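CDP-glucose-4,6-dehydratase (Yersinia pseudotuberculosis, PDB 1RKX) catalyses the dehydration of CDP-glucose to CDP-4-keto-6-deoxyglucose, with NAD held in a Rossmann-type domain of the short-chain dehydrogenase/reductase family. Local coordinates at residues 12-17 / 85-90; 260-265 / 314-319; 110-115 / 165-170. All coordinates share one frame; numbering follows the deposited sequence.

In the fold
The three contacts sample one Rossmann-type domain from its middle outward. Contact 1 joins two adjacent central strands of the parallel sheet, and its loop ends touch NAD directly. Contact 3 pairs two helices that lie over the sheet; it meets contact 1 where a weak hydrogen bond of 3.3 Å links His86 NE2 to Thr111 OG1, and where Leu114 packs on Thr15 and His86. The side chain of Thr111 is about 8 Å from NAD. Contact 2 belongs to the outermost strand 259-261, its centre about 21 Å from that of contact 1; the Phe262 side chain lies about 10 Å from NAD.

Contact 1. Residues 12-17 / 85-90; sequences VFVTGH and FHMAAQ. With NAD (nicotinamide-adenine-dinucleotide), chain G.
Phe85 N gives a straight bond to Phe13 O (2.9 Å) and Thr15 N returns one to Phe85 O (3.0 Å), so strands 12-15 and 85-86 run parallel, with Val14 beside Phe85 and Thr15 beside His86. Beyond them, Met87 N donates a more bent hydrogen bond to Thr15 O, from above the carbonyl plane.

Thr15 carries the polar half. Its OG1 sits between the backbone N and the carbonyl carbon (chi1 65°), which turns it onto the other strand. There it shares a hydrogen bond with His86 ND1 at the imidazole edge (2.7 Å). Ala88 N donates a nearly linear bond to Thr15 OG1 (3.1 Å). Met87 N adds a weak one to the same oxygen. A small hydroxyl can serve these several polar atoms as the strand opens into a loop. Gly16, with positive phi, passes the backbone of Met87 and Ala88 where a beta carbon would collide. On the face of Val14 and Phe85, Val12 CG1 touches the ring edge at Phe85 CD1 (3.6 Å).

The loop that follows strand 83-86 forms part of the NAD site: Met87 O accepts from O3D of NAD (3.0 Å), and Ala89 N donates to O4B (3.3 Å). Thr15 and Gly16 begin the family's TGxxGxxG motif.

Helix 20-31 covers Val12, Phe85 and Met87 through Leu25 and Leu29, while Leu114 of helix 100-121 covers Thr15 and His86; strand 126-130 flanks Phe85.

Contact 2. Residues 260-265 / 314-319; sequences WNFGPN and LGWHPR
The indole of Trp316 is enclosed on both faces and at one edge. Over one face stands the Phe262 ring, edge on, with CD2 above the centre of the bicycle; Pro318 N of its own segment lies toward the rim of the opposite face. The T-shaped pair is close to perpendicular, the Phe262 ring centroid 5.0 Å from that of the five-membered ring of Trp316 and the planes at 84°, so that ring hydrogens of Phe262 point into the indole pi cloud. At the indole edge, Trp316 CH2 meets Gly263 O at 3.3 Å, probably a mildly favourable approach of an aromatic C-H to a carbonyl. A beta carbon at Gly263 would point away from Trp316 and be crowded by Pro264 CD; the buried Gly263 N has no partner in the model. Trp316 CG is anti to the backbone N (chi1 -178°), which extends the ring across to Phe262.

Trp260 offers a face instead. Leu314 CG lies over its six-membered ring, a CH-pi contact 4.0 Å from the centroid. Leu314 CD1 lies over the same face toward its rim and also touches Phe262 CZ (3.7 Å). One branched leucine thus fills the angle between two aromatic rings. Toward the surface, Asn265 ND2 rests on Pro318 CG at 3.7 Å.

This aromatic and leucine cluster packs the loop after helix 308-314, where Gly315 takes a positive phi, against edge strand 259-261 of the seven-stranded parallel Rossmann-type sheet. Helix 236-251 adds Leu244 and Leu245, and its Ser240 OG bonds Trp316 NE1, while Trp260 NE1 bonds Tyr256 O. Strand 187-192, the neighbour in the sheet, is backbone-bonded to Trp260 and Phe262 through Thr190 and Arg192.

Contact 3. Residues 110-115 / 165-170; sequences GTVYLL and ELVTSS
Val112 and Val167 meet at the middle of two nearly parallel helices of the Rossmann fold. Helix 100-121 precedes and helix 156-175 follows strand 126-130 in the chain, both packing on the same side of the sheet, and so they belong to an alpha-beta-alpha unit. The axes of the two short segments approach to 9.7 Å and cross at -21°, a shallow angle.

Apolar packing does the main work. Val112 CG2 presses on Val167 CG1 at 3.6 Å and also lies near the second methyl, Val167 CG2, so one branch abuts both prongs of the other valine. Leu115 approaches the same side chain obliquely, its CD1 4.0 Å from Val167 CG1. Short, rigid valines suit the point where the two helices face each other, while the longer leucine spans the gap one turn further on.

The polar atoms at this interface are satisfied away from it. Thr111 OG1 stands beside its own backbone N (chi1 -62°) and bonds to Asn107 O, leaving CG2 to face the partner helix. Thr168 OG1 is bonded to Ala164 O and by Asn129 ND2 of the neighbouring strand. Each threonine therefore keeps its hydroxyl occupied within a buried seam.

Subunit packing covers the same helices from outside: Tyr104 of the second subunit touches Val167 and Ser170, and Ser170 OG bonds to Tyr154 O of that subunit. This resembles the helix-mediated dimer interface common in short-chain dehydrogenases/reductases.

Between the helices the leucine methyl reaches the backbone itself, Leu115 CD1 lying 3.9 Å from Thr168 CA.

Contact 1. Residues 12-17 / 85-90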
loop_
_atom_site.group_PDB
_atom_site.type_symbol
_atom_site.label_atom_id
_atom_site.label_comp_id
_atom_site.label_asym_id
_atom_site.label_seq_id
_atom_site.Cartn_x
_atom_site.Cartn_y
_atom_site.Cartn_z
ATOM N N VAL C 12 -12.577 -27.519 -26.179
ATOM C CA VAL C 12 -11.520 -26.909 -25.376
ATOM C C VAL C 12 -10.164 -26.931 -26.077
ATOM O O VAL C 12 -9.700 -27.980 -26.537
ATOM C CB VAL C 12 -11.402 -27.634 -24.010
ATOM C CG1 VAL C 12 -10.457 -26.874 -23.081
ATOM C CG2 VAL C 12 -12.779 -27.769 -23.378
ATOM N N PHE C 13 -9.535 -25.761 -26.145
ATOM C CA PHE C 13 -8.234 -25.598 -26.782
ATOM C C PHE C 13 -7.206 -25.430 -25.666
ATOM O O PHE C 13 -7.353 -24.557 -24.815
ATOM C CB PHE C 13 -8.254 -24.352 -27.672
ATOM C CG PHE C 13 -7.031 -24.198 -28.541
ATOM C CD1 PHE C 13 -6.929 -24.881 -29.748
ATOM C CD2 PHE C 13 -5.997 -23.346 -28.164
ATOM C CE1 PHE C 13 -5.810 -24.716 -30.576
ATOM C CE2 PHE C 13 -4.873 -23.173 -28.979
ATOM C CZ PHE C 13 -4.780 -23.859 -30.187
ATOM N N VAL C 14 -6.169 -26.259 -25.675
ATOM C CA VAL C 14 -5.146 -26.203 -24.639
ATOM C C VAL C 14 -3.727 -26.032 -25.180
ATOM O O VAL C 14 -3.216 -26.922 -25.856
ATOM C CB VAL C 14 -5.158 -27.498 -23.786
ATOM C CG1 VAL C 14 -4.081 -27.418 -22.700
ATOM C CG2 VAL C 14 -6.538 -27.718 -23.174
ATOM N N THR C 15 -3.084 -24.902 -24.893
ATOM C CA THR C 15 -1.706 -24.740 -25.340
ATOM C C THR C 15 -0.873 -25.393 -24.249
ATOM O O THR C 15 -1.250 -25.351 -23.071
ATOM C CB THR C 15 -1.275 -23.252 -25.485
ATOM O OG1 THR C 15 -1.284 -22.608 -24.200
ATOM C CG2 THR C 15 -2.203 -22.518 -26.439
ATOM N N GLY C 16 0.242 -26.006 -24.629
ATOM C CA GLY C 16 1.091 -26.654 -23.648
ATOM C C GLY C 16 0.580 -28.016 -23.204
ATOM O O GLY C 16 0.915 -28.482 -22.113
ATOM N N HIS C 17 -0.227 -28.657 -24.047
ATOM C CA HIS C 17 -0.775 -29.970 -23.729
ATOM C C HIS C 17 0.281 -31.079 -23.690
ATOM O O HIS C 17 0.022 -32.156 -23.151
ATOM C CB HIS C 17 -1.870 -30.350 -24.735
ATOM C CG HIS C 17 -1.348 -30.715 -26.092
ATOM N ND1 HIS C 17 -0.637 -29.835 -26.883
ATOM C CD2 HIS C 17 -1.448 -31.862 -26.806
ATOM C CE1 HIS C 17 -0.325 -30.423 -28.025
ATOM N NE2 HIS C 17 -0.806 -31.653 -28.003
ATOM N N PHE C 85 -7.393 -22.809 -22.464
ATOM C CA PHE C 85 -6.475 -22.862 -21.330
ATOM C C PHE C 85 -5.090 -22.629 -21.923
ATOM O O PHE C 85 -4.603 -23.444 -22.717
ATOM C CB PHE C 85 -6.493 -24.232 -20.646
ATOM C CG PHE C 85 -7.733 -24.500 -19.842
ATOM C CD1 PHE C 85 -8.804 -25.194 -20.400
ATOM C CD2 PHE C 85 -7.824 -24.078 -18.515
ATOM C CE1 PHE C 85 -9.950 -25.471 -19.645
ATOM C CE2 PHE C 85 -8.964 -24.347 -17.748
ATOM C CZ PHE C 85 -10.031 -25.048 -18.316
ATOM N N HIS C 86 -4.461 -21.516 -21.557
ATOM C CA HIS C 86 -3.134 -21.204 -22.070
ATOM C C HIS C 86 -2.074 -21.611 -21.058
ATOM O O HIS C 86 -1.860 -20.921 -20.060
ATOM C CB HIS C 86 -3.036 -19.704 -22.386
ATOM C CG HIS C 86 -1.681 -19.263 -22.859
ATOM N ND1 HIS C 86 -0.978 -19.930 -23.840
ATOM C CD2 HIS C 86 -0.908 -18.213 -22.490
ATOM C CE1 HIS C 86 0.171 -19.313 -24.052
ATOM N NE2 HIS C 86 0.238 -18.267 -23.247
ATOM N N MET C 87 -1.417 -22.741 -21.312
ATOM C CA MET C 87 -0.382 -23.224 -20.414
ATOM C C MET C 87 1.005 -23.292 -21.031
ATOM O O MET C 87 1.977 -23.579 -20.335
ATOM C CB MET C 87 -0.761 -24.595 -19.851
ATOM C CG MET C 87 -1.892 -24.524 -18.843
ATOM S SD MET C 87 -1.964 -25.953 -17.753
ATOM C CE MET C 87 -2.891 -27.052 -18.750
ATOM N N ALA C 88 1.105 -23.031 -22.331
ATOM C CA ALA C 88 2.396 -23.072 -23.002
ATOM C C ALA C 88 3.263 -21.897 -22.553
ATOM O O ALA C 88 2.811 -20.750 -22.518
ATOM C CB ALA C 88 2.212 -23.037 -24.519
ATOM N N ALA C 89 4.511 -22.196 -22.210
ATOM C CA ALA C 89 5.443 -21.172 -21.771
ATOM C C ALA C 89 6.819 -21.777 -21.527
ATOM O O ALA C 89 6.954 -22.994 -21.431
ATOM C CB ALA C 89 4.931 -20.526 -20.474
ATOM N N GLN C 90 7.830 -20.915 -21.451
ATOM C CA GLN C 90 9.202 -21.326 -21.128
ATOM C C GLN C 90 9.050 -21.214 -19.607
ATOM O O GLN C 90 9.051 -20.109 -19.053
ATOM C CB GLN C 90 10.200 -20.293 -21.659
ATOM C CG GLN C 90 11.667 -20.712 -21.600
ATOM C CD GLN C 90 12.109 -21.089 -20.201
ATOM O OE1 GLN C 90 11.895 -22.209 -19.758
ATOM N NE2 GLN C 90 12.718 -20.142 -19.493
HETATM P PA NAD G . 6.295 -28.183 -18.926
HETATM O O1A NAD G . 7.639 -27.786 -19.397
HETATM O O2A NAD G . 6.089 -29.619 -18.596
HETATM O O5B NAD G . 5.173 -27.761 -19.997
HETATM C C5B NAD G . 5.388 -26.580 -20.807
HETATM C C4B NAD G . 4.579 -26.651 -22.103
HETATM O O4B NAD G . 4.944 -25.419 -22.766
HETATM C C3B NAD G . 5.032 -27.773 -23.026
HETATM O O3B NAD G . 3.846 -28.470 -23.457
HETATM C C2B NAD G . 5.761 -27.026 -24.127
HETATM O O2B NAD G . 5.772 -27.736 -25.398
HETATM C C1B NAD G . 5.030 -25.709 -24.136
HETATM N N9A NAD G . 5.786 -24.654 -24.792
HETATM C C8A NAD G . 6.917 -24.025 -24.344
HETATM N N7A NAD G . 7.383 -23.105 -25.186
HETATM C C5A NAD G . 6.496 -23.147 -26.245
HETATM C C6A NAD G . 6.446 -22.419 -27.454
HETATM N N6A NAD G . 7.294 -21.488 -27.839
HETATM N N1A NAD G . 5.420 -22.700 -28.318
HETATM C C2A NAD G . 4.519 -23.667 -27.947
HETATM N N3A NAD G . 4.466 -24.403 -26.858
HETATM C C4A NAD G . 5.499 -24.095 -26.026
HETATM O O3 NAD G . 5.923 -27.286 -17.705
HETATM P PN NAD G . 4.598 -27.274 -16.743
HETATM O O1N NAD G . 5.112 -27.617 -15.415
HETATM O O2N NAD G . 3.627 -28.262 -17.276
HETATM O O5D NAD G . 4.151 -25.756 -16.785
HETATM C C5D NAD G . 2.859 -25.473 -17.331
HETATM C C4D NAD G . 2.561 -23.991 -17.216
HETATM O O4D NAD G . 2.476 -23.737 -15.775
HETATM C C3D NAD G . 3.601 -22.988 -17.718
HETATM O O3D NAD G . 2.909 -21.794 -18.134
HETATM C C2D NAD G . 4.433 -22.736 -16.468
HETATM O O2D NAD G . 5.144 -21.492 -16.580
HETATM C C1D NAD G . 3.359 -22.700 -15.413
HETATM N N1N NAD G . 3.893 -22.917 -14.074
HETATM C C2N NAD G . 4.282 -24.184 -13.607
HETATM C C3N NAD G . 4.743 -24.380 -12.197
HETATM C C7N NAD G . 5.079 -25.750 -11.771
HETATM O O7N NAD G . 5.437 -25.895 -10.592
HETATM N N7N NAD G . 5.013 -26.822 -12.589
HETATM C C4N NAD G . 4.931 -23.162 -11.320
HETATM C C5N NAD G . 4.497 -21.893 -11.982
HETATM C C6N NAD G . 4.030 -21.788 -13.208
#

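Contact 2. Residues 260-265 / 314-319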
loop_
_atom_site.group_PDB
_atom_site.type_symbol
_atom_site.label_atom_id
_atom_site.label_comp_id
_atom_site.label_asym_id
_atom_site.label_seq_id
_atom_site.Cartn_x
_atom_site.Cartn_y
_atom_site.Cartn_z
ATOM N N TRP C 260 -6.526 -15.048 -10.182
ATOM C CA TRP C 260 -6.826 -15.975 -9.092
ATOM C C TRP C 260 -5.644 -16.808 -8.604
ATOM O O TRP C 260 -4.943 -17.425 -9.401
ATOM C CB TRP C 260 -7.928 -16.950 -9.521
ATOM C CG TRP C 260 -9.188 -16.297 -9.976
ATOM C CD1 TRP C 260 -9.427 -15.732 -11.195
ATOM C CD2 TRP C 260 -10.379 -16.116 -9.206
ATOM N NE1 TRP C 260 -10.697 -15.208 -11.233
ATOM C CE2 TRP C 260 -11.304 -15.429 -10.025
ATOM C CE3 TRP C 260 -10.755 -16.466 -7.901
ATOM C CZ2 TRP C 260 -12.587 -15.082 -9.581
ATOM C CZ3 TRP C 260 -12.033 -16.121 -7.455
ATOM C CH2 TRP C 260 -12.934 -15.434 -8.299
ATOM N N ASN C 261 -5.459 -16.842 -7.285
ATOM C CA ASN C 261 -4.398 -17.618 -6.644
ATOM C C ASN C 261 -4.888 -19.022 -6.281
ATOM O O ASN C 261 -6.002 -19.187 -5.782
ATOM C CB ASN C 261 -3.966 -16.974 -5.321
ATOM C CG ASN C 261 -3.134 -15.722 -5.496
ATOM O OD1 ASN C 261 -2.968 -14.958 -4.545
ATOM N ND2 ASN C 261 -2.593 -15.510 -6.683
ATOM N N PHE C 262 -4.044 -20.023 -6.499
ATOM C CA PHE C 262 -4.369 -21.391 -6.111
ATOM C C PHE C 262 -3.139 -21.983 -5.441
ATOM O O PHE C 262 -2.034 -21.956 -5.992
ATOM C CB PHE C 262 -4.797 -22.249 -7.310
ATOM C CG PHE C 262 -6.116 -21.838 -7.911
ATOM C CD1 PHE C 262 -6.156 -21.073 -9.068
ATOM C CD2 PHE C 262 -7.319 -22.207 -7.310
ATOM C CE1 PHE C 262 -7.370 -20.681 -9.627
ATOM C CE2 PHE C 262 -8.545 -21.817 -7.862
ATOM C CZ PHE C 262 -8.570 -21.056 -9.018
ATOM N N GLY C 263 -3.330 -22.500 -4.235
ATOM C CA GLY C 263 -2.227 -23.079 -3.500
ATOM C C GLY C 263 -2.725 -23.902 -2.329
ATOM O O GLY C 263 -3.920 -23.917 -2.048
ATOM N N PRO C 264 -1.826 -24.597 -1.623
ATOM C CA PRO C 264 -2.174 -25.436 -0.473
ATOM C C PRO C 264 -2.309 -24.632 0.816
ATOM O O PRO C 264 -1.955 -23.453 0.865
ATOM C CB PRO C 264 -1.005 -26.403 -0.407
ATOM C CG PRO C 264 0.148 -25.493 -0.742
ATOM C CD PRO C 264 -0.384 -24.690 -1.920
ATOM N N ASN C 265 -2.808 -25.278 1.865
ATOM C CA ASN C 265 -2.953 -24.611 3.151
ATOM C C ASN C 265 -1.564 -24.533 3.770
ATOM O O ASN C 265 -0.820 -25.515 3.758
ATOM C CB ASN C 265 -3.907 -25.403 4.044
ATOM C CG ASN C 265 -5.288 -25.542 3.430
ATOM O OD1 ASN C 265 -5.855 -24.567 2.931
ATOM N ND2 ASN C 265 -5.837 -26.752 3.465
ATOM N N LEU C 314 -15.074 -18.805 -5.408
ATOM C CA LEU C 314 -15.237 -19.975 -6.266
ATOM C C LEU C 314 -15.677 -21.200 -5.484
ATOM O O LEU C 314 -16.134 -22.183 -6.065
ATOM C CB LEU C 314 -13.927 -20.309 -6.985
ATOM C CG LEU C 314 -13.388 -19.373 -8.066
ATOM C CD1 LEU C 314 -12.035 -19.889 -8.527
ATOM C CD2 LEU C 314 -14.357 -19.308 -9.231
ATOM N N GLY C 315 -15.541 -21.146 -4.165
ATOM C CA GLY C 315 -15.904 -22.292 -3.357
ATOM C C GLY C 315 -14.848 -23.362 -3.547
ATOM O O GLY C 315 -15.096 -24.545 -3.321
ATOM N N TRP C 316 -13.661 -22.941 -3.979
ATOM C CA TRP C 316 -12.551 -23.865 -4.202
ATOM C C TRP C 316 -11.877 -24.253 -2.898
ATOM O O TRP C 316 -11.884 -23.482 -1.939
ATOM C CB TRP C 316 -11.488 -23.239 -5.104
ATOM C CG TRP C 316 -10.357 -24.184 -5.385
ATOM C CD1 TRP C 316 -10.369 -25.240 -6.253
ATOM C CD2 TRP C 316 -9.061 -24.189 -4.767
ATOM N NE1 TRP C 316 -9.168 -25.899 -6.217
ATOM C CE2 TRP C 316 -8.344 -25.278 -5.311
ATOM C CE3 TRP C 316 -8.439 -23.380 -3.803
ATOM C CZ2 TRP C 316 -7.031 -25.585 -4.926
ATOM C CZ3 TRP C 316 -7.127 -23.682 -3.417
ATOM C CH2 TRP C 316 -6.440 -24.778 -3.980
ATOM N N HIS C 317 -11.273 -25.437 -2.881
ATOM C CA HIS C 317 -10.565 -25.930 -1.707
ATOM C C HIS C 317 -9.691 -27.134 -2.062
ATOM O O HIS C 317 -10.121 -28.027 -2.797
ATOM C CB HIS C 317 -11.568 -26.339 -0.627
ATOM C CG HIS C 317 -12.480 -27.450 -1.045
ATOM N ND1 HIS C 317 -13.355 -27.336 -2.103
ATOM C CD2 HIS C 317 -12.633 -28.708 -0.563
ATOM C CE1 HIS C 317 -14.009 -28.475 -2.257
ATOM N NE2 HIS C 317 -13.590 -29.323 -1.336
ATOM N N PRO C 318 -8.443 -27.165 -1.562
ATOM C CA PRO C 318 -7.566 -28.299 -1.860
ATOM C C PRO C 318 -8.168 -29.562 -1.245
ATOM O O PRO C 318 -8.963 -29.478 -0.309
ATOM C CB PRO C 318 -6.240 -27.891 -1.222
ATOM C CG PRO C 318 -6.651 -26.979 -0.109
ATOM C CD PRO C 318 -7.745 -26.160 -0.743
ATOM N N ARG C 319 -7.787 -30.725 -1.759
ATOM C CA ARG C 319 -8.350 -31.979 -1.273
ATOM C C ARG C 319 -7.366 -32.939 -0.629
ATOM O O ARG C 319 -7.764 -33.766 0.193
ATOM C CB ARG C 319 -9.058 -32.704 -2.423
ATOM C CG ARG C 319 -10.035 -31.841 -3.182
ATOM C CD ARG C 319 -10.767 -32.636 -4.249
ATOM N NE ARG C 319 -11.599 -31.754 -5.055
ATOM C CZ ARG C 319 -12.569 -32.163 -5.863
ATOM N NH1 ARG C 319 -12.841 -33.459 -5.979
ATOM N NH2 ARG C 319 -13.267 -31.271 -6.552
#

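Contact 3. Residues 110-115 / 165-170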
loop_
_atom_site.group_PDB
_atom_site.type_symbol
_atom_site.label_atom_id
_atom_site.label_comp_id
_atom_site.label_asym_id
_atom_site.label_seq_id
_atom_site.Cartn_x
_atom_site.Cartn_y
_atom_site.Cartn_z
ATOM N N GLY C 110 3.867 -14.724 -26.803
ATOM C CA GLY C 110 3.053 -15.916 -26.987
ATOM C C GLY C 110 1.658 -15.658 -26.448
ATOM O O GLY C 110 0.656 -16.012 -27.074
ATOM N N THR C 111 1.593 -15.030 -25.279
ATOM C CA THR C 111 0.320 -14.700 -24.652
ATOM C C THR C 111 -0.403 -13.651 -25.502
ATOM O O THR C 111 -1.614 -13.735 -25.708
ATOM C CB THR C 111 0.541 -14.175 -23.215
ATOM O OG1 THR C 111 1.158 -15.207 -22.431
ATOM C CG2 THR C 111 -0.778 -13.777 -22.573
ATOM N N VAL C 112 0.342 -12.667 -26.002
ATOM C CA VAL C 112 -0.253 -11.642 -26.855
ATOM C C VAL C 112 -0.872 -12.279 -28.105
ATOM O O VAL C 112 -2.016 -11.976 -28.461
ATOM C CB VAL C 112 0.800 -10.589 -27.294
ATOM C CG1 VAL C 112 0.228 -9.705 -28.404
ATOM C CG2 VAL C 112 1.200 -9.729 -26.091
ATOM N N TYR C 113 -0.126 -13.166 -28.761
ATOM C CA TYR C 113 -0.621 -13.840 -29.966
ATOM C C TYR C 113 -1.870 -14.686 -29.688
ATOM O O TYR C 113 -2.788 -14.746 -30.511
ATOM C CB TYR C 113 0.472 -14.729 -30.565
ATOM C CG TYR C 113 1.694 -13.977 -31.069
ATOM C CD1 TYR C 113 2.943 -14.594 -31.096
ATOM C CD2 TYR C 113 1.605 -12.649 -31.508
ATOM C CE1 TYR C 113 4.075 -13.918 -31.538
ATOM C CE2 TYR C 113 2.739 -11.962 -31.960
ATOM C CZ TYR C 113 3.967 -12.607 -31.966
ATOM O OH TYR C 113 5.098 -11.952 -32.390
ATOM N N LEU C 114 -1.901 -15.345 -28.536
ATOM C CA LEU C 114 -3.050 -16.169 -28.170
ATOM C C LEU C 114 -4.297 -15.305 -27.992
ATOM O O LEU C 114 -5.364 -15.610 -28.544
ATOM C CB LEU C 114 -2.775 -16.927 -26.868
ATOM C CG LEU C 114 -3.980 -17.764 -26.419
ATOM C CD1 LEU C 114 -3.704 -19.229 -26.698
ATOM C CD2 LEU C 114 -4.260 -17.535 -24.947
ATOM N N LEU C 115 -4.162 -14.229 -27.222
ATOM C CA LEU C 115 -5.279 -13.322 -26.972
ATOM C C LEU C 115 -5.733 -12.625 -28.254
ATOM O O LEU C 115 -6.929 -12.405 -28.458
ATOM C CB LEU C 115 -4.897 -12.291 -25.901
ATOM C CG LEU C 115 -4.624 -12.900 -24.517
ATOM C CD1 LEU C 115 -4.063 -11.842 -23.567
ATOM C CD2 LEU C 115 -5.922 -13.487 -23.966
ATOM N N GLU C 165 0.751 -11.120 -17.074
ATOM C CA GLU C 165 -0.394 -10.673 -16.281
ATOM C C GLU C 165 -0.828 -9.299 -16.788
ATOM O O GLU C 165 -2.012 -9.062 -17.013
ATOM C CB GLU C 165 -0.026 -10.588 -14.791
ATOM C CG GLU C 165 -0.035 -11.923 -14.043
ATOM C CD GLU C 165 -1.443 -12.466 -13.790
ATOM O OE1 GLU C 165 -2.421 -11.709 -13.937
ATOM O OE2 GLU C 165 -1.562 -13.652 -13.427
ATOM N N LEU C 166 0.130 -8.391 -16.967
ATOM C CA LEU C 166 -0.193 -7.063 -17.474
ATOM C C LEU C 166 -0.871 -7.161 -18.844
ATOM O O LEU C 166 -1.901 -6.527 -19.074
ATOM C CB LEU C 166 1.073 -6.199 -17.580
ATOM C CG LEU C 166 1.330 -5.242 -16.409
ATOM C CD1 LEU C 166 1.567 -6.026 -15.121
ATOM C CD2 LEU C 166 2.531 -4.354 -16.730
ATOM N N VAL C 167 -0.293 -7.956 -19.741
ATOM C CA VAL C 167 -0.849 -8.136 -21.085
ATOM C C VAL C 167 -2.306 -8.592 -21.024
ATOM O O VAL C 167 -3.164 -8.045 -21.720
ATOM C CB VAL C 167 -0.044 -9.190 -21.895
ATOM C CG1 VAL C 167 -0.825 -9.614 -23.152
ATOM C CG2 VAL C 167 1.314 -8.612 -22.294
ATOM N N THR C 168 -2.579 -9.596 -20.201
ATOM C CA THR C 168 -3.934 -10.120 -20.082
ATOM C C THR C 168 -4.873 -9.046 -19.556
ATOM O O THR C 168 -5.994 -8.910 -20.035
ATOM C CB THR C 168 -3.991 -11.348 -19.157
ATOM O OG1 THR C 168 -3.053 -12.332 -19.606
ATOM C CG2 THR C 168 -5.397 -11.964 -19.182
ATOM N N SER C 169 -4.406 -8.274 -18.577
ATOM C CA SER C 169 -5.217 -7.199 -18.010
ATOM C C SER C 169 -5.594 -6.157 -19.070
ATOM O O SER C 169 -6.749 -5.716 -19.146
ATOM C CB SER C 169 -4.454 -6.521 -16.871
ATOM O OG SER C 169 -5.187 -5.435 -16.352
ATOM N N SER C 170 -4.621 -5.757 -19.887
ATOM C CA SER C 170 -4.890 -4.762 -20.920
ATOM C C SER C 170 -5.801 -5.305 -22.017
ATOM O O SER C 170 -6.709 -4.605 -22.463
ATOM C CB SER C 170 -3.595 -4.255 -21.555
ATOM O OG SER C 170 -3.887 -3.320 -22.593
#